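Local coordinates for protein Lem22 (Legionella pneumophila subsp. pneumophila ATCC 43290, PDB 5WD9) that is a Legionella effector of unknown biochemical activity, folded as a three-helix bundle and probably acting by binding a protein partner, at residues A[7-11]-A[41-46]; A[18-22]-A[34-38]. The contacts are given in a common frame with arbitrary orientation. Residue numbers count along the deposited sequence, not the author numbering.

In the fold
Lem22 folds as three consecutive helices, 4-24, 28-52 and 58-87, and both contacts join the first to the second. Interaction 2 (18-22 with 34-38) lies near the turn between them, its segments separated by 11 residues; interaction 1 (7-11 with 41-46) encloses it, with 29 intervening residues. Their centres are about 14 Å apart. Nested order and axis angles of 172° and 164° make this an antiparallel helical hairpin. The short-segment axes are 8.2 Å apart in interaction 2 and 10.6 Å in interaction 1, so the pair is tighter near its turn. Helix 58-87 packs on both, through Leu8 and His42 in interaction 1 and Ile19 and Leu35 in interaction 2, completing the bundle.

Interaction 1: residues A[7-11]-A[41-46]; sequences ELTRL and EHFVKM
An antiparallel helix-helix interface, apolar inside and bordered by charge, joins helix 4-24 to helix 28-52 of the bundle. Both segments are regular alpha helix, with axes 10.6 Å apart at 172°; Leu11 and His42 set the register, their CA atoms 6.8 Å apart. Leu11 (chi1 t, chi2 p) is a knob in the hole formed by Glu41, His42, Lys45 and Met46. Its CD1 lies 3.7 Å from Glu41 CG, while its CD2 lies 4.0 Å from Lys45 CB and 3.7 Å from Met46 SD. Met46, m at all three chi angles, also brings SD within 3.9 Å of Leu8 CD2. At the border, Lys45 (m, m, t, t) extends its amine to Glu7, with NZ donating to OE1 at 2.8 Å in a salt bridge. Arg10 NH1 adds a long 3.6 Å charge contact to Glu7 OE1, without a directed N-H. Leu8 and His42 also touch Ile67 of helix 58-87. A leucine knob in a four-residue hole, beside a salt-bridge network, is characteristic of an antiparallel helical bundle.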
loop_
_atom_site.group_PDB
_atom_site.type_symbol
_atom_site.label_atom_id
_atom_site.label_comp_id
_atom_site.label_asym_id
_atom_site.label_seq_id
_atom_site.Cartn_x
_atom_site.Cartn_y
_atom_site.Cartn_z
ATOM N N GLU A 7 -10.929 8.789 -1.617
ATOM C CA GLU A 7 -9.956 7.918 -2.265
ATOM C C GLU A 7 -8.822 7.557 -1.319
ATOM O O GLU A 7 -8.386 6.399 -1.285
ATOM C CB GLU A 7 -9.419 8.559 -3.540
ATOM C CG GLU A 7 -10.471 8.736 -4.629
ATOM C CD GLU A 7 -10.863 7.449 -5.341
ATOM O OE1 GLU A 7 -10.264 6.382 -5.089
ATOM O OE2 GLU A 7 -11.794 7.512 -6.174
ATOM N N LEU A 8 -8.342 8.515 -0.528
ATOM C CA LEU A 8 -7.253 8.204 0.390
ATOM C C LEU A 8 -7.729 7.338 1.548
ATOM O O LEU A 8 -6.984 6.473 2.019
ATOM C CB LEU A 8 -6.578 9.482 0.886
ATOM C CG LEU A 8 -5.770 10.202 -0.191
ATOM C CD1 LEU A 8 -4.979 11.326 0.447
ATOM C CD2 LEU A 8 -4.847 9.242 -0.944
ATOM N N THR A 9 -8.959 7.546 2.021
ATOM C CA THR A 9 -9.521 6.664 3.037
ATOM C C THR A 9 -9.577 5.232 2.524
ATOM O O THR A 9 -9.134 4.297 3.196
ATOM C CB THR A 9 -10.916 7.153 3.426
ATOM O OG1 THR A 9 -10.802 8.455 4.013
ATOM C CG2 THR A 9 -11.557 6.217 4.440
ATOM N N ARG A 10 -10.087 5.055 1.308
ATOM C CA ARG A 10 -10.146 3.722 0.726
ATOM C C ARG A 10 -8.758 3.139 0.545
ATOM O O ARG A 10 -8.547 1.956 0.824
ATOM C CB ARG A 10 -10.880 3.750 -0.617
ATOM C CG ARG A 10 -12.401 3.741 -0.489
ATOM C CD ARG A 10 -13.122 3.751 -1.860
ATOM N NE ARG A 10 -12.451 2.906 -2.841
ATOM C CZ ARG A 10 -12.460 3.121 -4.151
ATOM N NH1 ARG A 10 -13.116 4.152 -4.671
ATOM N NH2 ARG A 10 -11.787 2.315 -4.942
ATOM N N LEU A 11 -7.795 3.944 0.082
ATOM C CA LEU A 11 -6.460 3.424 -0.186
ATOM C C LEU A 11 -5.795 2.977 1.106
ATOM O O LEU A 11 -5.188 1.898 1.163
ATOM C CB LEU A 11 -5.595 4.467 -0.891
ATOM C CG LEU A 11 -4.128 4.044 -1.046
ATOM C CD1 LEU A 11 -3.985 2.849 -1.959
ATOM C CD2 LEU A 11 -3.289 5.211 -1.531
ATOM N N GLU A 41 -2.331 -0.541 -6.014
ATOM C CA GLU A 41 -3.323 0.441 -5.631
ATOM C C GLU A 41 -2.655 1.725 -5.179
ATOM O O GLU A 41 -3.096 2.818 -5.533
ATOM C CB GLU A 41 -4.205 -0.128 -4.531
ATOM C CG GLU A 41 -5.563 0.541 -4.438
ATOM C CD GLU A 41 -6.453 0.340 -5.654
ATOM O OE1 GLU A 41 -6.129 -0.503 -6.518
ATOM O OE2 GLU A 41 -7.466 1.039 -5.757
ATOM N N HIS A 42 -1.567 1.609 -4.424
ATOM C CA HIS A 42 -0.821 2.788 -4.010
ATOM C C HIS A 42 -0.284 3.552 -5.219
ATOM O O HIS A 42 -0.389 4.784 -5.290
ATOM C CB HIS A 42 0.294 2.364 -3.050
ATOM C CG HIS A 42 1.139 3.501 -2.574
ATOM N ND1 HIS A 42 2.248 3.947 -3.261
ATOM C CD2 HIS A 42 1.036 4.286 -1.473
ATOM C CE1 HIS A 42 2.797 4.952 -2.601
ATOM N NE2 HIS A 42 2.083 5.172 -1.510
ATOM N N PHE A 43 0.294 2.840 -6.186
ATOM C CA PHE A 43 0.858 3.524 -7.340
ATOM C C PHE A 43 -0.217 4.264 -8.115
ATOM O O PHE A 43 -0.047 5.434 -8.481
ATOM C CB PHE A 43 1.587 2.540 -8.249
ATOM C CG PHE A 43 2.082 3.177 -9.502
ATOM C CD1 PHE A 43 3.202 3.991 -9.476
ATOM C CD2 PHE A 43 1.395 3.034 -10.690
ATOM C CE1 PHE A 43 3.654 4.606 -10.625
ATOM C CE2 PHE A 43 1.846 3.655 -11.848
ATOM C CZ PHE A 43 2.976 4.434 -11.811
ATOM N N VAL A 44 -1.335 3.594 -8.382
ATOM C CA VAL A 44 -2.398 4.220 -9.163
ATOM C C VAL A 44 -2.975 5.420 -8.418
ATOM O O VAL A 44 -3.090 6.527 -8.960
ATOM C CB VAL A 44 -3.479 3.180 -9.503
ATOM C CG1 VAL A 44 -4.701 3.859 -10.121
ATOM C CG2 VAL A 44 -2.917 2.091 -10.420
ATOM N N LYS A 45 -3.325 5.233 -7.157
ATOM C CA LYS A 45 -4.061 6.269 -6.434
ATOM C C LYS A 45 -3.167 7.429 -6.016
ATOM O O LYS A 45 -3.598 8.584 -6.034
ATOM C CB LYS A 45 -4.767 5.665 -5.220
ATOM C CG LYS A 45 -5.888 4.691 -5.576
ATOM C CD LYS A 45 -7.031 5.366 -6.302
ATOM C CE LYS A 45 -8.054 4.330 -6.729
ATOM N NZ LYS A 45 -9.248 5.018 -7.277
ATOM N N MET A 46 -1.929 7.156 -5.615
ATOM C CA MET A 46 -1.059 8.273 -5.258
ATOM C C MET A 46 -0.618 9.053 -6.484
ATOM O O MET A 46 -0.402 10.268 -6.393
ATOM C CB MET A 46 0.128 7.783 -4.437
ATOM C CG MET A 46 -0.278 7.153 -3.113
ATOM S SD MET A 46 -1.197 8.260 -2.003
ATOM C CE MET A 46 0.078 9.453 -1.607
#

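Interaction 2: residues A[18-22]-A[34-38]; sequences QIAKA and FLENA
Close to the turn of the helical hairpin, small alanines and one aromatic ring fit helices 4-24 and 28-52 tightly together. Both segments are regular alpha helix, their axes 8.2 Å apart at closest approach and crossing at -164°, nearly antiparallel. In register, Gln18 faces Phe34 (CA to CA 5.1 Å) and Ile19 faces Leu35 (6.1 Å).

The largest bump is Phe34 (chi1 m, chi2 -59°), whose ring lies against the surface made by Gln18, Lys21 and Ala22. Lys21 CB sits 3.6 Å from the Phe34 ring centroid and 2° off its normal, a CH-pi contact over one face, while Gln18 OE1 lies at the ring edge, 3.4 Å from Phe34 CD1. The amine of Lys21 leads away to a salt bridge with Asp17. The Ala22 methyl fits into the gap between Phe34 and Leu35: its CB is 3.9 Å from Phe34 CB and 3.6 Å from Leu35 CG. The CA-to-CB bond of Gln18 points toward the partner helix and brings CB to 4.2 Å from Ala38 CB; its m, m rotamer then carries OE1 to Asn37, accepting a hydrogen bond from ND2 (3.0 Å, 164°). Asn37 OD1 is hydrogen-bonded to Lys33 NZ.

On the inner side, Ile19 CG1 approaches Leu35 CD2 at 4.5 Å, and both residues touch Leu77 of helix 58-87. This close antiparallel pairing, with Ala22 and Ala38 at the interface and a third helix behind, is typical of a helical hairpin within a three-helix bundle.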
loop_
_atom_site.group_PDB
_atom_site.type_symbol
_atom_site.label_atom_id
_atom_site.label_comp_id
_atom_site.label_asym_id
_atom_site.label_seq_id
_atom_site.Cartn_x
_atom_site.Cartn_y
_atom_site.Cartn_z
ATOM N N GLN A 18 -4.683 -5.574 2.688
ATOM C CA GLN A 18 -3.851 -6.470 1.892
ATOM C C GLN A 18 -2.567 -6.848 2.617
ATOM O O GLN A 18 -2.123 -7.995 2.531
ATOM C CB GLN A 18 -3.552 -5.829 0.543
ATOM C CG GLN A 18 -4.794 -5.545 -0.301
ATOM C CD GLN A 18 -5.519 -6.817 -0.701
ATOM O OE1 GLN A 18 -5.081 -7.517 -1.613
ATOM N NE2 GLN A 18 -6.625 -7.119 -0.029
ATOM N N ILE A 19 -1.965 -5.909 3.338
ATOM C CA ILE A 19 -0.756 -6.213 4.095
ATOM C C ILE A 19 -1.063 -7.240 5.175
ATOM O O ILE A 19 -0.295 -8.188 5.394
ATOM C CB ILE A 19 -0.157 -4.915 4.669
ATOM C CG1 ILE A 19 0.461 -4.094 3.539
ATOM C CG2 ILE A 19 0.862 -5.221 5.783
ATOM C CD1 ILE A 19 0.748 -2.630 3.897
ATOM N N ALA A 20 -2.212 -7.094 5.838
ATOM C CA ALA A 20 -2.605 -8.062 6.858
ATOM C C ALA A 20 -2.811 -9.444 6.248
ATOM O O ALA A 20 -2.361 -10.456 6.805
ATOM C CB ALA A 20 -3.859 -7.572 7.580
ATOM N N LYS A 21 -3.457 -9.511 5.085
ATOM C CA LYS A 21 -3.679 -10.808 4.453
ATOM C C LYS A 21 -2.372 -11.423 3.975
ATOM O O LYS A 21 -2.206 -12.651 4.018
ATOM C CB LYS A 21 -4.664 -10.656 3.299
ATOM C CG LYS A 21 -6.080 -10.407 3.795
ATOM C CD LYS A 21 -7.020 -9.926 2.719
ATOM C CE LYS A 21 -8.427 -9.808 3.280
ATOM N NZ LYS A 21 -9.267 -9.062 2.316
ATOM N N ALA A 22 -1.437 -10.597 3.505
ATOM C CA ALA A 22 -0.112 -11.100 3.159
ATOM C C ALA A 22 0.544 -11.770 4.356
ATOM O O ALA A 22 1.067 -12.884 4.247
ATOM C CB ALA A 22 0.754 -9.947 2.674
ATOM N N PHE A 34 -1.001 -10.434 -2.517
ATOM C CA PHE A 34 -1.575 -9.398 -1.658
ATOM C C PHE A 34 -0.675 -8.170 -1.603
ATOM O O PHE A 34 -1.159 -7.029 -1.658
ATOM C CB PHE A 34 -1.800 -9.947 -0.248
ATOM C CG PHE A 34 -2.926 -10.930 -0.152
ATOM C CD1 PHE A 34 -4.220 -10.562 -0.510
ATOM C CD2 PHE A 34 -2.700 -12.224 0.295
ATOM C CE1 PHE A 34 -5.263 -11.461 -0.425
ATOM C CE2 PHE A 34 -3.744 -13.126 0.386
ATOM C CZ PHE A 34 -5.024 -12.739 0.029
ATOM N N LEU A 35 0.637 -8.381 -1.481
ATOM C CA LEU A 35 1.560 -7.255 -1.426
ATOM C C LEU A 35 1.575 -6.488 -2.737
ATOM O O LEU A 35 1.625 -5.251 -2.740
ATOM C CB LEU A 35 2.959 -7.752 -1.052
ATOM C CG LEU A 35 3.041 -8.319 0.370
ATOM C CD1 LEU A 35 4.392 -8.991 0.571
ATOM C CD2 LEU A 35 2.832 -7.229 1.404
ATOM N N GLU A 36 1.522 -7.201 -3.865
ATOM C CA GLU A 36 1.486 -6.517 -5.149
ATOM C C GLU A 36 0.185 -5.762 -5.327
ATOM O O GLU A 36 0.178 -4.701 -5.956
ATOM C CB GLU A 36 1.738 -7.498 -6.294
ATOM C CG GLU A 36 3.217 -7.894 -6.443
ATOM C CD GLU A 36 4.174 -6.732 -6.770
ATOM O OE1 GLU A 36 3.731 -5.580 -6.995
ATOM O OE2 GLU A 36 5.401 -6.976 -6.793
ATOM N N ASN A 37 -0.923 -6.275 -4.790
ATOM C CA ASN A 37 -2.173 -5.519 -4.829
ATOM C C ASN A 37 -2.026 -4.204 -4.084
ATOM O O ASN A 37 -2.437 -3.153 -4.582
ATOM C CB ASN A 37 -3.307 -6.320 -4.199
ATOM C CG ASN A 37 -3.805 -7.429 -5.071
ATOM O OD1 ASN A 37 -3.550 -7.485 -6.277
ATOM N ND2 ASN A 37 -4.527 -8.341 -4.452
ATOM N N ALA A 38 -1.447 -4.246 -2.881
ATOM C CA ALA A 38 -1.190 -3.011 -2.144
ATOM C C ALA A 38 -0.312 -2.077 -2.958
ATOM O O ALA A 38 -0.552 -0.866 -3.012
ATOM C CB ALA A 38 -0.517 -3.317 -0.806
#